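Local coordinates for protein beta-N-acetylhexosaminidase (Akkermansia muciniphila, PDB 6JEB) that hydrolyses terminal non-reducing N-acetylglucosamine and N-acetylgalactosamine residues from beta-N-acetylhexosaminides, including N-glycans and chitobiose, at residues 343-354 with 391-400. Residues are numbered along the deposited sequence; the frame is centred on the assembly and turned at random. Where two conformers were deposited one is given.
Sequences LIMASSEYCYLD and HIRGVHAPVW. With ACM (acetamide), chain C.
The carbonyl O of Leu-343 takes a short bond from Arg-393 N, 2.7 Å, met almost head-on. Ile-392 CA adds a C-H...O contact to the same oxygen. This rung joins strands 342-345 and 392-399, the seventh and eighth parallel strands of the (beta/alpha)8 barrel of the family 20 catalytic domain. Leu-343 N bonds to His-391 O, Met-345 N to Gly-394 O and His-396 N to Met-345 O. The last bond is bent, 130° at the hydrogen. Ile-344 CG2 rests on His-396 CB at 3.5 Å, the two side chains crossing at a slant; the imidazole is hydrogen-bonded through NE2 to His-125 and through ND1 to Trp-92, on strands 123-127 and 92-97. Ile-344 CG2 is put there by a first torsion that sets it opposite the backbone N.

Past Met-345 the chain loops out through an ST turn at Ser-347, then returns alongside the eighth strand. There Leu-353 N bonds Pro-398 O at 3.0 Å, and Leu-353 CD1 packs on Ala-397 CB. Tyr-352 and Trp-400 line the acetamide pocket; its residues overlap those that bind substrate, consistent with the acetamide marking the place of the substrate's N-acetyl group. The Tyr-352 ring has Ser-348 CB over one face and Trp-400 NE1 over the other, 3.1 Å from Tyr-352 CE2. The phenol ring and the five-membered ring of Trp-400 are inclined at 57°. Pro-398 CG approaches Tyr-352 CE1 obliquely. Tyr-352 OH donates to the acetamide O at 2.7 Å, near the phenol plane; Asp-257 OD2 also bonds the acetamide. A phenylalanine here would lack OH and would probably leave the acetamide O without this donor. Asp-354 and Trp-400 lie side by side, the carboxylate turned 68° from the indole, with Asp-354 OD1 at its edge 3.4 Å from Trp-400 CD1.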
ATOM      1  N   LEU A 343      12.270   3.581   7.182  1.00 17.27           N
ATOM      2  CA  LEU A 343      12.153   3.233   5.774  0.50 15.60           C
ATOM      3  C   LEU A 343      11.148   2.110   5.588  1.00 16.15           C
ATOM      4  O   LEU A 343      11.171   1.118   6.320  1.00 18.12           O
ATOM      5  CB  LEU A 343      13.515   2.811   5.214  0.50 16.33           C
ATOM      6  CG  LEU A 343      13.554   2.526   3.714  0.50 15.02           C
ATOM      7  CD1 LEU A 343      13.191   3.787   2.947  0.50 15.04           C
ATOM      8  CD2 LEU A 343      14.924   2.013   3.294  0.50 18.41           C
ATOM      9  N   ILE A 344      10.270   2.269   4.598  1.00 13.84           N
ATOM     10  CA  ILE A 344       9.410   1.193   4.121  1.00 13.67           C
ATOM     11  C   ILE A 344       9.877   0.862   2.710  1.00 13.19           C
ATOM     12  O   ILE A 344      10.082   1.767   1.894  1.00 14.87           O
ATOM     13  CB  ILE A 344       7.923   1.592   4.156  1.00 14.21           C
ATOM     14  CG1 ILE A 344       7.457   1.755   5.609  1.00 15.20           C
ATOM     15  CG2 ILE A 344       7.066   0.549   3.448  1.00 14.92           C
ATOM     16  CD1 ILE A 344       6.106   2.447   5.753  1.00 15.58           C
ATOM     17  N   MET A 345      10.073  -0.421   2.427  1.00 14.41           N
ATOM     18  CA  MET A 345      10.601  -0.856   1.139  0.75 15.05           C
ATOM     19  C   MET A 345       9.452  -1.048   0.152  1.00 14.55           C
ATOM     20  O   MET A 345       8.600  -1.919   0.346  1.00 14.52           O
ATOM     21  CB  MET A 345      11.386  -2.156   1.320  0.75 15.84           C
ATOM     22  CG  MET A 345      12.010  -2.703   0.048  0.75 17.48           C
ATOM     23  SD  MET A 345      13.038  -1.492  -0.814  0.75 19.51           S
ATOM     24  CE  MET A 345      14.327  -1.168   0.393  0.75 20.05           C
ATOM     25  N   ALA A 346       9.439  -0.237  -0.912  1.00 14.14           N
ATOM     26  CA  ALA A 346       8.447  -0.331  -1.979  1.00 14.12           C
ATOM     27  C   ALA A 346       9.127  -0.342  -3.344  1.00 14.69           C
ATOM     28  O   ALA A 346       8.557   0.133  -4.329  1.00 16.31           O
ATOM     29  CB  ALA A 346       7.427   0.806  -1.884  1.00 15.08           C
ATOM     30  N   SER A 347      10.343  -0.889  -3.414  1.00 15.39           N
ATOM     31  CA  SER A 347      11.156  -0.825  -4.622  1.00 16.35           C
ATOM     32  C   SER A 347      10.362  -1.238  -5.852  1.00 14.86           C
ATOM     33  O   SER A 347       9.787  -2.331  -5.898  1.00 16.20           O
ATOM     34  CB  SER A 347      12.354  -1.753  -4.488  1.00 20.53           C
ATOM     35  OG  SER A 347      12.909  -1.983  -5.774  1.00 24.23           O
ATOM     36  N   SER A 348      10.360  -0.366  -6.862  1.00 15.62           N
ATOM     37  CA  SER A 348       9.587  -0.629  -8.068  1.00 16.19           C
ATOM     38  C   SER A 348      10.111  -1.827  -8.847  1.00 17.47           C
ATOM     39  O   SER A 348       9.402  -2.341  -9.716  1.00 18.53           O
ATOM     40  CB  SER A 348       9.544   0.617  -8.949  1.00 17.44           C
ATOM     41  OG  SER A 348      10.838   0.964  -9.408  1.00 19.67           O
ATOM     42  N   GLU A 349      11.329  -2.286  -8.555  1.00 17.95           N
ATOM     43  CA  GLU A 349      11.864  -3.489  -9.187  0.50 18.07           C
ATOM     44  C   GLU A 349      11.124  -4.746  -8.744  1.00 16.77           C
ATOM     45  O   GLU A 349      11.147  -5.753  -9.462  1.00 18.76           O
ATOM     46  CB  GLU A 349      13.362  -3.613  -8.873  0.50 19.98           C
ATOM     47  CG  GLU A 349      14.098  -4.762  -9.564  0.50 22.54           C
ATOM     48  CD  GLU A 349      15.613  -4.688  -9.395  0.50 25.63           C
ATOM     49  OE1 GLU A 349      16.137  -3.562  -9.271  0.50 28.55           O
ATOM     50  OE2 GLU A 349      16.283  -5.749  -9.393  0.50 25.08           O
ATOM     51  N   TYR A 350      10.468  -4.707  -7.580  1.00 15.59           N
ATOM     52  CA  TYR A 350       9.838  -5.883  -6.991  1.00 15.90           C
ATOM     53  C   TYR A 350       8.383  -5.657  -6.610  1.00 15.16           C
ATOM     54  O   TYR A 350       7.601  -6.617  -6.543  1.00 16.85           O
ATOM     55  CB  TYR A 350      10.567  -6.278  -5.699  1.00 16.04           C
ATOM     56  CG  TYR A 350      12.010  -6.659  -5.880  1.00 17.23           C
ATOM     57  CD1 TYR A 350      13.014  -5.703  -5.803  1.00 18.65           C
ATOM     58  CD2 TYR A 350      12.374  -7.979  -6.119  1.00 16.91           C
ATOM     59  CE1 TYR A 350      14.339  -6.044  -5.966  1.00 20.65           C
ATOM     60  CE2 TYR A 350      13.706  -8.335  -6.279  1.00 20.66           C
ATOM     61  CZ  TYR A 350      14.681  -7.361  -6.202  1.00 22.13           C
ATOM     62  OH  TYR A 350      16.003  -7.701  -6.365  1.00 27.35           O
ATOM     63  N   CYS A 351       8.013  -4.406  -6.320  1.00 15.33           N
ATOM     64  CA  CYS A 351       6.794  -4.118  -5.573  1.00 14.43           C
ATOM     65  C   CYS A 351       5.759  -3.338  -6.352  1.00 14.15           C
ATOM     66  O   CYS A 351       4.649  -3.140  -5.837  1.00 13.27           O
ATOM     67  CB  CYS A 351       7.116  -3.309  -4.307  1.00 14.96           C
ATOM     68  SG  CYS A 351       8.263  -4.115  -3.186  1.00 16.98           S
ATOM     69  N   TYR A 352       6.087  -2.869  -7.553  1.00 14.47           N
ATOM     70  CA  TYR A 352       5.158  -2.074  -8.351  1.00 13.73           C
ATOM     71  C   TYR A 352       4.292  -3.047  -9.141  1.00 13.27           C
ATOM     72  O   TYR A 352       4.687  -3.537 -10.203  1.00 14.33           O
ATOM     73  CB  TYR A 352       5.924  -1.076  -9.221  1.00 14.26           C
ATOM     74  CG  TYR A 352       6.111   0.254  -8.523  1.00 14.26           C
ATOM     75  CD1 TYR A 352       6.356   0.310  -7.147  1.00 14.29           C
ATOM     76  CD2 TYR A 352       6.036   1.456  -9.226  1.00 15.09           C
ATOM     77  CE1 TYR A 352       6.514   1.523  -6.491  1.00 14.77           C
ATOM     78  CE2 TYR A 352       6.195   2.675  -8.580  1.00 14.54           C
ATOM     79  CZ  TYR A 352       6.425   2.701  -7.210  1.00 14.04           C
ATOM     80  OH  TYR A 352       6.555   3.906  -6.562  1.00 15.05           O
ATOM     81  N   LEU A 353       3.101  -3.337  -8.613  1.00 12.55           N
ATOM     82  CA  LEU A 353       2.271  -4.386  -9.188  1.00 13.72           C
ATOM     83  C   LEU A 353       1.431  -3.899 -10.361  1.00 13.98           C
ATOM     84  O   LEU A 353       0.677  -4.695 -10.938  1.00 14.89           O
ATOM     85  CB  LEU A 353       1.416  -5.057  -8.108  1.00 13.90           C
ATOM     86  CG  LEU A 353       2.249  -5.610  -6.942  1.00 14.46           C
ATOM     87  CD1 LEU A 353       1.384  -6.400  -5.965  1.00 16.77           C
ATOM     88  CD2 LEU A 353       3.443  -6.458  -7.438  1.00 16.56           C
ATOM     89  N   ASP A 354       1.550  -2.624 -10.736  1.00 13.60           N
ATOM     90  CA  ASP A 354       0.991  -2.196 -12.010  1.00 13.78           C
ATOM     91  C   ASP A 354       1.784  -2.744 -13.194  1.00 14.46           C
ATOM     92  O   ASP A 354       1.245  -2.807 -14.303  1.00 15.36           O
ATOM     93  CB  ASP A 354       0.874  -0.663 -12.069  1.00 14.84           C
ATOM     94  CG  ASP A 354       2.188   0.057 -11.763  1.00 15.85           C
ATOM     95  OD1 ASP A 354       2.940  -0.388 -10.868  1.00 16.20           O
ATOM     96  OD2 ASP A 354       2.459   1.098 -12.409  1.00 17.35           O
ATOM     97  N   HIS A 391      16.199  -0.002  10.734  1.00 22.20           N
ATOM     98  CA  HIS A 391      15.233   1.071  10.559  1.00 20.02           C
ATOM     99  C   HIS A 391      14.230   0.777   9.449  1.00 19.12           C
ATOM    100  O   HIS A 391      13.346   1.605   9.197  1.00 18.74           O
ATOM    101  CB  HIS A 391      15.968   2.385  10.275  1.00 20.99           C
ATOM    102  CG  HIS A 391      16.766   2.359   9.010  1.00 22.07           C
ATOM    103  ND1 HIS A 391      17.799   1.468   8.802  1.00 24.13           N
ATOM    104  CD2 HIS A 391      16.679   3.106   7.885  1.00 21.77           C
ATOM    105  CE1 HIS A 391      18.313   1.670   7.603  1.00 23.95           C
ATOM    106  NE2 HIS A 391      17.648   2.654   7.023  1.00 22.52           N
ATOM    107  N   ILE A 392      14.342  -0.370   8.787  1.00 17.49           N
ATOM    108  CA  ILE A 392      13.347  -0.791   7.805  1.00 16.25           C
ATOM    109  C   ILE A 392      12.143  -1.347   8.554  1.00 16.65           C
ATOM    110  O   ILE A 392      12.270  -2.295   9.339  1.00 18.69           O
ATOM    111  CB  ILE A 392      13.923  -1.830   6.833  1.00 15.57           C
ATOM    112  CG1 ILE A 392      15.060  -1.219   6.015  1.00 17.13           C
ATOM    113  CG2 ILE A 392      12.823  -2.380   5.919  1.00 17.98           C
ATOM    114  CD1 ILE A 392      15.826  -2.232   5.175  1.00 19.43           C
ATOM    115  N   ARG A 393      10.975  -0.751   8.316  1.00 16.02           N
ATOM    116  CA  ARG A 393       9.751  -1.137   9.001  1.00 15.91           C
ATOM    117  C   ARG A 393       8.984  -2.232   8.279  1.00 13.94           C
ATOM    118  O   ARG A 393       8.130  -2.876   8.902  1.00 15.09           O
ATOM    119  CB  ARG A 393       8.829   0.075   9.170  1.00 17.91           C
ATOM    120  CG  ARG A 393       9.451   1.223   9.959  1.00 20.52           C
ATOM    121  CD  ARG A 393       8.514   2.420  10.011  1.00 25.41           C
ATOM    122  NE  ARG A 393       7.261   2.116  10.698  1.00 27.03           N
ATOM    123  CZ  ARG A 393       6.259   2.978  10.840  1.00 28.24           C
ATOM    124  NH1 ARG A 393       6.363   4.205  10.344  1.00 27.12           N
ATOM    125  NH2 ARG A 393       5.151   2.619  11.480  1.00 30.74           N
ATOM    126  N   GLY A 394       9.250  -2.456   7.000  1.00 14.34           N
ATOM    127  CA  GLY A 394       8.562  -3.518   6.295  1.00 13.73           C
ATOM    128  C   GLY A 394       8.501  -3.252   4.797  1.00 13.06           C
ATOM    129  O   GLY A 394       9.388  -2.617   4.226  1.00 14.62           O
ATOM    130  N   VAL A 395       7.441  -3.767   4.187  1.00 13.16           N
ATOM    131  CA  VAL A 395       7.325  -3.854   2.738  1.00 12.65           C
ATOM    132  C   VAL A 395       5.959  -3.327   2.331  1.00 11.70           C
ATOM    133  O   VAL A 395       5.006  -3.359   3.114  1.00 12.81           O
ATOM    134  CB  VAL A 395       7.528  -5.314   2.266  1.00 13.42           C
ATOM    135  CG1 VAL A 395       6.340  -6.194   2.671  1.00 15.38           C
ATOM    136  CG2 VAL A 395       7.791  -5.377   0.775  1.00 16.37           C
ATOM    137  N   HIS A 396       5.863  -2.845   1.093  1.00 12.54           N
ATOM    138  CA  HIS A 396       4.662  -2.143   0.651  1.00 12.32           C
ATOM    139  C   HIS A 396       4.592  -2.234  -0.865  1.00 12.68           C
ATOM    140  O   HIS A 396       5.548  -1.858  -1.549  1.00 14.51           O
ATOM    141  CB  HIS A 396       4.788  -0.679   1.085  1.00 13.31           C
ATOM    142  CG  HIS A 396       3.505   0.095   1.089  1.00 13.79           C
ATOM    143  ND1 HIS A 396       2.591   0.016   2.120  1.00 13.56           N
ATOM    144  CD2 HIS A 396       3.021   1.023   0.225  1.00 13.55           C
ATOM    145  CE1 HIS A 396       1.589   0.843   1.881  1.00 13.39           C
ATOM    146  NE2 HIS A 396       1.825   1.467   0.736  1.00 13.18           N
ATOM    147  N   ALA A 397       3.472  -2.718  -1.393  1.00 11.99           N
ATOM    148  CA  ALA A 397       3.331  -2.900  -2.839  1.00 11.47           C
ATOM    149  C   ALA A 397       2.207  -2.035  -3.390  1.00 12.52           C
ATOM    150  O   ALA A 397       1.024  -2.312  -3.114  1.00 12.68           O
ATOM    151  CB  ALA A 397       3.069  -4.369  -3.169  1.00 12.81           C
ATOM    152  N   PRO A 398       2.513  -1.000  -4.168  1.00 11.77           N
ATOM    153  CA  PRO A 398       1.450  -0.201  -4.798  1.00 13.13           C
ATOM    154  C   PRO A 398       0.898  -0.874  -6.045  1.00 13.03           C
ATOM    155  O   PRO A 398       1.641  -1.420  -6.869  1.00 14.51           O
ATOM    156  CB  PRO A 398       2.165   1.105  -5.183  1.00 14.29           C
ATOM    157  CG  PRO A 398       3.515   1.056  -4.503  1.00 19.61           C
ATOM    158  CD  PRO A 398       3.842  -0.385  -4.317  1.00 13.96           C
ATOM    159  N   VAL A 399      -0.426  -0.795  -6.196  1.00 12.44           N
ATOM    160  CA  VAL A 399      -1.072  -1.249  -7.422  1.00 13.72           C
ATOM    161  C   VAL A 399      -1.585  -0.021  -8.169  1.00 12.92           C
ATOM    162  O   VAL A 399      -2.791   0.264  -8.187  1.00 13.71           O
ATOM    163  CB  VAL A 399      -2.177  -2.292  -7.161  1.00 14.06           C
ATOM    164  CG1 VAL A 399      -2.466  -3.073  -8.443  1.00 17.44           C
ATOM    165  CG2 VAL A 399      -1.778  -3.259  -6.037  1.00 15.27           C
ATOM    166  N   TRP A 400      -0.664   0.720  -8.781  1.00 13.01           N
ATOM    167  CA  TRP A 400      -1.022   1.958  -9.464  1.00 12.73           C
ATOM    168  C   TRP A 400      -2.035   1.668 -10.563  1.00 13.27           C
ATOM    169  O   TRP A 400      -1.958   0.645 -11.248  1.00 13.99           O
ATOM    170  CB  TRP A 400       0.227   2.580 -10.079  1.00 12.81           C
ATOM    171  CG  TRP A 400       1.279   2.936  -9.068  1.00 13.35           C
ATOM    172  CD1 TRP A 400       2.457   2.276  -8.830  1.00 14.02           C
ATOM    173  CD2 TRP A 400       1.252   4.054  -8.176  1.00 12.88           C
ATOM    174  NE1 TRP A 400       3.162   2.918  -7.835  1.00 13.31           N
ATOM    175  CE2 TRP A 400       2.450   4.018  -7.424  1.00 12.36           C
ATOM    176  CE3 TRP A 400       0.336   5.093  -7.949  1.00 12.45           C
ATOM    177  CZ2 TRP A 400       2.744   4.963  -6.445  1.00 13.28           C
ATOM    178  CZ3 TRP A 400       0.633   6.041  -6.983  1.00 13.76           C
ATOM    179  CH2 TRP A 400       1.833   5.973  -6.246  1.00 14.08           C
TER
HETATM  180  C1  ACM C 502       5.607   6.997  -7.499  1.00 15.50           C
HETATM  181  O   ACM C 502       5.812   5.983  -8.087  1.00 17.41           O
HETATM  182  N   ACM C 502       5.238   8.154  -8.250  1.00 12.42           N
HETATM  183  C2  ACM C 502       5.723   7.132  -5.991  1.00 14.59           C